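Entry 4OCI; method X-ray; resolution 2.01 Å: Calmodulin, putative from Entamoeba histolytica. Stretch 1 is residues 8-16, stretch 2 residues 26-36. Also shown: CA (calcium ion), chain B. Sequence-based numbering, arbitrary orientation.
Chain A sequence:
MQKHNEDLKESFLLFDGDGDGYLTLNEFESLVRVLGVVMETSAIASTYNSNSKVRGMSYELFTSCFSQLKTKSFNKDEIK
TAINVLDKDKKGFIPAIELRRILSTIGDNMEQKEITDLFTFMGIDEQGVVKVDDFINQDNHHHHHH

Stretch 1, residues 8-16: LKESFLLFD
Stretch 2 26-36: NEFESLVRVLG

Residues 9-15 form one helix and residues 26-34 lie in a second that begins earlier in the chain. Their N-to-C directions differ by 139°, and the axes approach to 10.2 Å. The closest CA pair, Phe 15 CA to Glu 27 CA at 5.9 Å, sets the register: the C-terminal end of the first helix lies against the start of stretch 2, and Leu 8 CD2 meets Leu 35 CD1 at 4.0 Å toward the other end. Regular i to i+4 bonds support both helices, for example Phe 12 N to Leu 8 O (2.9 Å) and Leu 35 N to Leu 31 O (2.9 Å). Gly 36 is the first residue after the helix to leave helical phi/psi, in a Schellman motif: phi is 118°, and its N bonds to Arg 33 O (3.0 Å) and weakly to Val 32 O (3.2 Å). At these angles a CB would jam against the preceding carbonyl, which calls for glycine.

No hydrogen bond crosses the interface; the 420 Å² buried is mainly apolar packing. Phe 15 (chi1 -83°, m; chi2 71°) inserts as a knob among Glu 27, Ser 30, Leu 31 and Val 34. Leu 31 (chi1 t, chi2 p) places CD1 3.8 Å from the Phe 15 ring centroid, 20° off the normal, a CH-pi contact over one face. Ser 30 OG lies at the ring edge, 3.3 Å from Phe 15 CE2, while Val 34 CG2 approaches Phe 15 CZ obliquely at 3.9 Å.

Glu 27 (m, t) brings its CD to 3.0 Å from Phe 15 O, but OE1 and OE2, at 3.3 and 3.4 Å from that oxygen, are acceptors like it, so neither is hydrogen-bonded to Phe 15 O. Polar linkage instead runs through calcium: Asp 16 OD1 binds the ion at 2.0 Å, and water 1, 2.1 Å from the calcium, donates to Glu 27 OE1 (2.7 Å).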

ATOM      1  N   LEU A   8      21.582  11.474   0.220  1.00 37.57           N
ATOM      2  CA  LEU A   8      20.563  10.359   0.460  1.00 34.27           C
ATOM      3  C   LEU A   8      20.794   9.138  -0.417  1.00 31.08           C
ATOM      4  O   LEU A   8      20.150   8.082  -0.252  1.00 28.53           O
ATOM      5  CB  LEU A   8      19.136  10.837   0.148  1.00 34.84           C
ATOM      6  CG  LEU A   8      18.378  11.472   1.293  1.00 39.22           C
ATOM      7  CD1 LEU A   8      17.087  11.932   0.756  1.00 42.77           C
ATOM      8  CD2 LEU A   8      18.185  10.403   2.336  1.00 42.77           C
ATOM      9  N   LYS A   9      21.613   9.310  -1.422  1.00 28.41           N
ATOM     10  CA  LYS A   9      21.872   8.224  -2.326  1.00 27.23           C
ATOM     11  C   LYS A   9      22.520   7.016  -1.626  1.00 25.80           C
ATOM     12  O   LYS A   9      22.169   5.881  -1.882  1.00 21.49           O
ATOM     13  CB  LYS A   9      22.702   8.771  -3.470  1.00 28.42           C
ATOM     14  CG  LYS A   9      22.612   8.004  -4.731  1.00 27.13           C
ATOM     15  CD  LYS A   9      23.388   8.714  -5.838  1.00 34.74           C
ATOM     16  CE  LYS A   9      22.537   9.241  -6.949  1.00 37.90           C
ATOM     17  NZ  LYS A   9      23.386  10.030  -7.881  1.00 40.35           N
ATOM     18  N   GLU A  10      23.401   7.279  -0.676  1.00 25.07           N
ATOM     19  CA  GLU A  10      24.000   6.175   0.072  1.00 27.73           C
ATOM     20  C   GLU A  10      22.968   5.340   0.819  1.00 25.28           C
ATOM     21  O   GLU A  10      23.021   4.124   0.821  1.00 23.73           O
ATOM     22  CB  GLU A  10      24.982   6.720   1.092  1.00 29.47           C
ATOM     23  CG  GLU A  10      26.260   6.022   1.065  1.00 41.13           C
ATOM     24  CD  GLU A  10      27.475   6.974   1.281  1.00 52.68           C
ATOM     25  OE1 GLU A  10      28.649   6.484   1.251  1.00 56.75           O
ATOM     26  OE2 GLU A  10      27.256   8.207   1.470  1.00 57.53           O
ATOM     27  N   SER A  11      21.982   6.014   1.381  1.00 23.47           N
ATOM     28  CA  SER A  11      20.924   5.349   2.136  1.00 22.78           C
ATOM     29  C   SER A  11      19.975   4.601   1.222  1.00 20.27           C
ATOM     30  O   SER A  11      19.553   3.497   1.512  1.00 20.73           O
ATOM     31  CB  SER A  11      20.134   6.402   2.947  1.00 22.56           C
ATOM     32  OG  SER A  11      20.942   6.834   4.032  1.00 30.45           O
ATOM     33  N   PHE A  12      19.574   5.216   0.126  1.00 18.57           N
ATOM     34  CA  PHE A  12      18.787   4.519  -0.842  1.00 18.15           C
ATOM     35  C   PHE A  12      19.444   3.163  -1.213  1.00 17.07           C
ATOM     36  O   PHE A  12      18.775   2.095  -1.246  1.00 18.72           O
ATOM     37  CB  PHE A  12      18.640   5.470  -2.104  1.00 19.27           C
ATOM     38  CG  PHE A  12      17.940   4.823  -3.273  1.00 19.78           C
ATOM     39  CD1 PHE A  12      16.568   5.017  -3.487  1.00 18.25           C
ATOM     40  CD2 PHE A  12      18.654   4.059  -4.190  1.00 23.08           C
ATOM     41  CE1 PHE A  12      15.908   4.412  -4.573  1.00 18.54           C
ATOM     42  CE2 PHE A  12      18.034   3.453  -5.283  1.00 19.58           C
ATOM     43  CZ  PHE A  12      16.626   3.614  -5.447  1.00 19.37           C
ATOM     44  N   LEU A  13      20.707   3.192  -1.644  1.00 17.26           N
ATOM     45  CA  LEU A  13      21.399   2.002  -2.140  1.00 18.21           C
ATOM     46  C   LEU A  13      21.581   1.008  -1.024  1.00 19.46           C
ATOM     47  O   LEU A  13      21.571  -0.239  -1.216  1.00 19.80           O
ATOM     48  CB  LEU A  13      22.786   2.400  -2.730  1.00 19.23           C
ATOM     49  CG  LEU A  13      22.663   3.217  -4.046  1.00 16.78           C
ATOM     50  CD1 LEU A  13      24.061   3.759  -4.501  1.00 20.74           C
ATOM     51  CD2 LEU A  13      22.022   2.363  -5.060  1.00 13.63           C
ATOM     52  N   LEU A  14      21.709   1.530   0.182  1.00 20.17           N
ATOM     53  CA  LEU A  14      21.748   0.606   1.352  1.00 23.05           C
ATOM     54  C   LEU A  14      20.435  -0.210   1.476  1.00 23.33           C
ATOM     55  O   LEU A  14      20.424  -1.446   1.754  1.00 22.83           O
ATOM     56  CB  LEU A  14      22.010   1.442   2.582  1.00 23.51           C
ATOM     57  CG  LEU A  14      22.394   1.055   3.982  1.00 30.37           C
ATOM     58  CD1 LEU A  14      23.020   2.293   4.678  1.00 32.80           C
ATOM     59  CD2 LEU A  14      21.166   0.735   4.701  1.00 35.86           C
ATOM     60  N   PHE A  15      19.312   0.447   1.223  1.00 23.34           N
ATOM     61  CA  PHE A  15      18.022  -0.236   1.395  1.00 25.00           C
ATOM     62  C   PHE A  15      17.625  -0.985   0.145  1.00 25.85           C
ATOM     63  O   PHE A  15      16.649  -1.730   0.136  1.00 25.99           O
ATOM     64  CB  PHE A  15      16.967   0.761   1.764  1.00 24.23           C
ATOM     65  CG  PHE A  15      16.959   1.076   3.233  1.00 28.18           C
ATOM     66  CD1 PHE A  15      17.977   1.813   3.801  1.00 30.45           C
ATOM     67  CD2 PHE A  15      15.913   0.604   4.053  1.00 31.03           C
ATOM     68  CE1 PHE A  15      17.967   2.099   5.192  1.00 32.61           C
ATOM     69  CE2 PHE A  15      15.903   0.878   5.446  1.00 28.10           C
ATOM     70  CZ  PHE A  15      16.914   1.607   6.003  1.00 27.92           C
ATOM     71  N   ASP A  16      18.367  -0.793  -0.951  1.00 25.49           N
ATOM     72  CA  ASP A  16      18.083  -1.538  -2.169  1.00 26.04           C
ATOM     73  C   ASP A  16      18.767  -2.884  -2.007  1.00 27.92           C
ATOM     74  O   ASP A  16      19.957  -3.036  -2.298  1.00 27.44           O
ATOM     75  CB  ASP A  16      18.616  -0.774  -3.391  1.00 25.12           C
ATOM     76  CG  ASP A  16      18.800  -1.651  -4.629  1.00 25.56           C
ATOM     77  OD1 ASP A  16      17.950  -2.524  -4.875  1.00 24.86           O
ATOM     78  OD2 ASP A  16      19.734  -1.396  -5.414  1.00 22.68           O
ATOM     79  N   ASN A  26       8.283  -2.781   0.144  1.00 18.68           N
ATOM     80  CA  ASN A  26       8.714  -2.829   1.573  1.00 20.92           C
ATOM     81  C   ASN A  26       9.987  -2.052   1.893  1.00 20.19           C
ATOM     82  O   ASN A  26      10.062  -1.434   2.952  1.00 19.41           O
ATOM     83  CB  ASN A  26       8.915  -4.259   2.052  1.00 23.09           C
ATOM     84  CG  ASN A  26       7.607  -4.910   2.358  1.00 36.36           C
ATOM     85  OD1 ASN A  26       6.596  -4.229   2.684  1.00 45.69           O
ATOM     86  ND2 ASN A  26       7.574  -6.230   2.221  1.00 40.86           N
ATOM     87  N   GLU A  27      10.961  -2.026   0.966  1.00 20.58           N
ATOM     88  CA  GLU A  27      12.170  -1.216   1.140  1.00 19.78           C
ATOM     89  C   GLU A  27      11.877   0.267   1.129  1.00 18.86           C
ATOM     90  O   GLU A  27      12.474   1.007   1.918  1.00 18.60           O
ATOM     91  CB  GLU A  27      13.229  -1.514   0.065  1.00 22.08           C
ATOM     92  CG  GLU A  27      13.800  -2.966   0.231  1.00 26.14           C
ATOM     93  CD  GLU A  27      14.535  -3.500  -1.015  1.00 27.73           C
ATOM     94  OE1 GLU A  27      14.431  -2.851  -2.102  1.00 23.85           O
ATOM     95  OE2 GLU A  27      15.213  -4.601  -0.911  1.00 31.33           O
ATOM     96  N   PHE A  28      10.989   0.709   0.259  1.00 18.49           N
ATOM     97  CA  PHE A  28      10.546   2.108   0.249  1.00 18.70           C
ATOM     98  C   PHE A  28       9.882   2.522   1.544  1.00 20.03           C
ATOM     99  O   PHE A  28      10.223   3.563   2.121  1.00 18.82           O
ATOM    100  CB  PHE A  28       9.606   2.346  -0.898  1.00 18.97           C
ATOM    101  CG  PHE A  28       9.025   3.752  -0.953  1.00 20.93           C
ATOM    102  CD1 PHE A  28       9.839   4.836  -1.175  1.00 21.54           C
ATOM    103  CD2 PHE A  28       7.649   3.980  -0.803  1.00 17.79           C
ATOM    104  CE1 PHE A  28       9.298   6.171  -1.274  1.00 19.36           C
ATOM    105  CE2 PHE A  28       7.135   5.296  -0.888  1.00 16.00           C
ATOM    106  CZ  PHE A  28       7.943   6.364  -1.109  1.00 19.76           C
ATOM    107  N   GLU A  29       8.954   1.678   2.022  1.00 19.82           N
ATOM    108  CA  GLU A  29       8.240   1.998   3.255  1.00 22.41           C
ATOM    109  C   GLU A  29       9.225   2.033   4.448  1.00 21.53           C
ATOM    110  O   GLU A  29       9.197   2.943   5.308  1.00 22.50           O
ATOM    111  CB  GLU A  29       7.112   0.965   3.550  1.00 22.19           C
ATOM    112  CG  GLU A  29       6.335   1.444   4.795  1.00 30.44           C
ATOM    113  CD  GLU A  29       5.434   0.372   5.502  1.00 40.93           C
ATOM    114  OE1 GLU A  29       5.242  -0.781   4.952  1.00 43.93           O
ATOM    115  OE2 GLU A  29       4.937   0.729   6.632  1.00 42.57           O
ATOM    116  N   SER A  30      10.120   1.076   4.482  1.00 20.81           N
ATOM    117  CA  SER A  30      11.031   0.969   5.543  1.00 22.80           C
ATOM    118  C   SER A  30      12.053   2.202   5.546  1.00 22.94           C
ATOM    119  O   SER A  30      12.348   2.822   6.596  1.00 21.61           O
ATOM    120  CB  SER A  30      11.594  -0.473   5.502  1.00 24.61           C
ATOM    121  OG  SER A  30      12.909  -0.474   5.947  1.00 33.53           O
ATOM    122  N   LEU A  31      12.446   2.678   4.384  1.00 20.90           N
ATOM    123  CA  LEU A  31      13.408   3.752   4.297  1.00 20.43           C
ATOM    124  C   LEU A  31      12.787   5.042   4.676  1.00 22.12           C
ATOM    125  O   LEU A  31      13.400   5.818   5.446  1.00 23.50           O
ATOM    126  CB  LEU A  31      13.981   3.850   2.876  1.00 20.33           C
ATOM    127  CG  LEU A  31      15.011   4.953   2.534  1.00 22.33           C
ATOM    128  CD1 LEU A  31      16.152   4.938   3.591  1.00 24.46           C
ATOM    129  CD2 LEU A  31      15.591   4.844   1.141  1.00 24.20           C
ATOM    130  N   VAL A  32      11.577   5.283   4.185  1.00 22.13           N
ATOM    131  CA  VAL A  32      10.810   6.509   4.481  1.00 23.70           C
ATOM    132  C   VAL A  32      10.515   6.560   5.980  1.00 23.92           C
ATOM    133  O   VAL A  32      10.681   7.630   6.618  1.00 25.33           O
ATOM    134  CB  VAL A  32       9.533   6.519   3.556  1.00 25.90           C
ATOM    135  CG1 VAL A  32       8.296   6.860   4.267  1.00 26.14           C
ATOM    136  CG2 VAL A  32       9.810   7.299   2.181  1.00 24.75           C
ATOM    137  N   ARG A  33      10.163   5.417   6.587  1.00 24.32           N
ATOM    138  CA  ARG A  33       9.998   5.407   8.050  1.00 24.67           C
ATOM    139  C   ARG A  33      11.300   5.633   8.831  1.00 26.03           C
ATOM    140  O   ARG A  33      11.288   6.407   9.823  1.00 24.99           O
ATOM    141  CB  ARG A  33       9.260   4.190   8.546  1.00 22.66           C
ATOM    142  CG  ARG A  33       7.763   4.246   8.132  1.00 22.64           C
ATOM    143  CD  ARG A  33       7.087   3.077   8.785  1.00 22.07           C
ATOM    144  NE  ARG A  33       5.685   2.938   8.414  1.00 22.47           N
ATOM    145  CZ  ARG A  33       4.721   3.772   8.754  1.00 27.10           C
ATOM    146  NH1 ARG A  33       4.986   4.918   9.458  1.00 26.06           N
ATOM    147  NH2 ARG A  33       3.468   3.465   8.357  1.00 20.54           N
ATOM    148  N   VAL A  34      12.357   4.916   8.474  1.00 24.65           N
ATOM    149  CA  VAL A  34      13.683   5.231   9.005  1.00 27.30           C
ATOM    150  C   VAL A  34      14.060   6.740   8.952  1.00 28.90           C
ATOM    151  O   VAL A  34      14.628   7.256   9.903  1.00 30.61           O
ATOM    152  CB  VAL A  34      14.779   4.387   8.340  1.00 26.51           C
ATOM    153  CG1 VAL A  34      16.171   5.062   8.520  1.00 28.87           C
ATOM    154  CG2 VAL A  34      14.783   3.041   8.972  1.00 27.39           C
ATOM    155  N   LEU A  35      13.746   7.427   7.842  1.00 30.26           N
ATOM    156  CA  LEU A  35      13.999   8.841   7.640  1.00 30.17           C
ATOM    157  C   LEU A  35      13.060   9.766   8.390  1.00 31.63           C
ATOM    158  O   LEU A  35      13.276  10.961   8.396  1.00 33.00           O
ATOM    159  CB  LEU A  35      13.987   9.164   6.126  1.00 29.22           C
ATOM    160  CG  LEU A  35      15.058   8.441   5.340  1.00 29.93           C
ATOM    161  CD1 LEU A  35      14.926   8.651   3.818  1.00 30.02           C
ATOM    162  CD2 LEU A  35      16.451   8.816   5.842  1.00 28.65           C
ATOM    163  N   GLY A  36      12.017   9.248   9.030  1.00 32.07           N
ATOM    164  CA  GLY A  36      11.273  10.026   9.986  1.00 33.03           C
ATOM    165  C   GLY A  36       9.803  10.278   9.642  1.00 33.31           C
ATOM    166  O   GLY A  36       9.062  10.832  10.477  1.00 34.16           O
TER
HETATM  167 CA    CA B 201      16.349  -3.385  -5.756  1.00 36.89          CA
HETATM  168  O   HOH W   1      15.542  -4.281  -4.054  1.00 20.62           O
HETATM  169  O   HOH W   2      14.849  -4.377  -6.816  1.00 18.01           O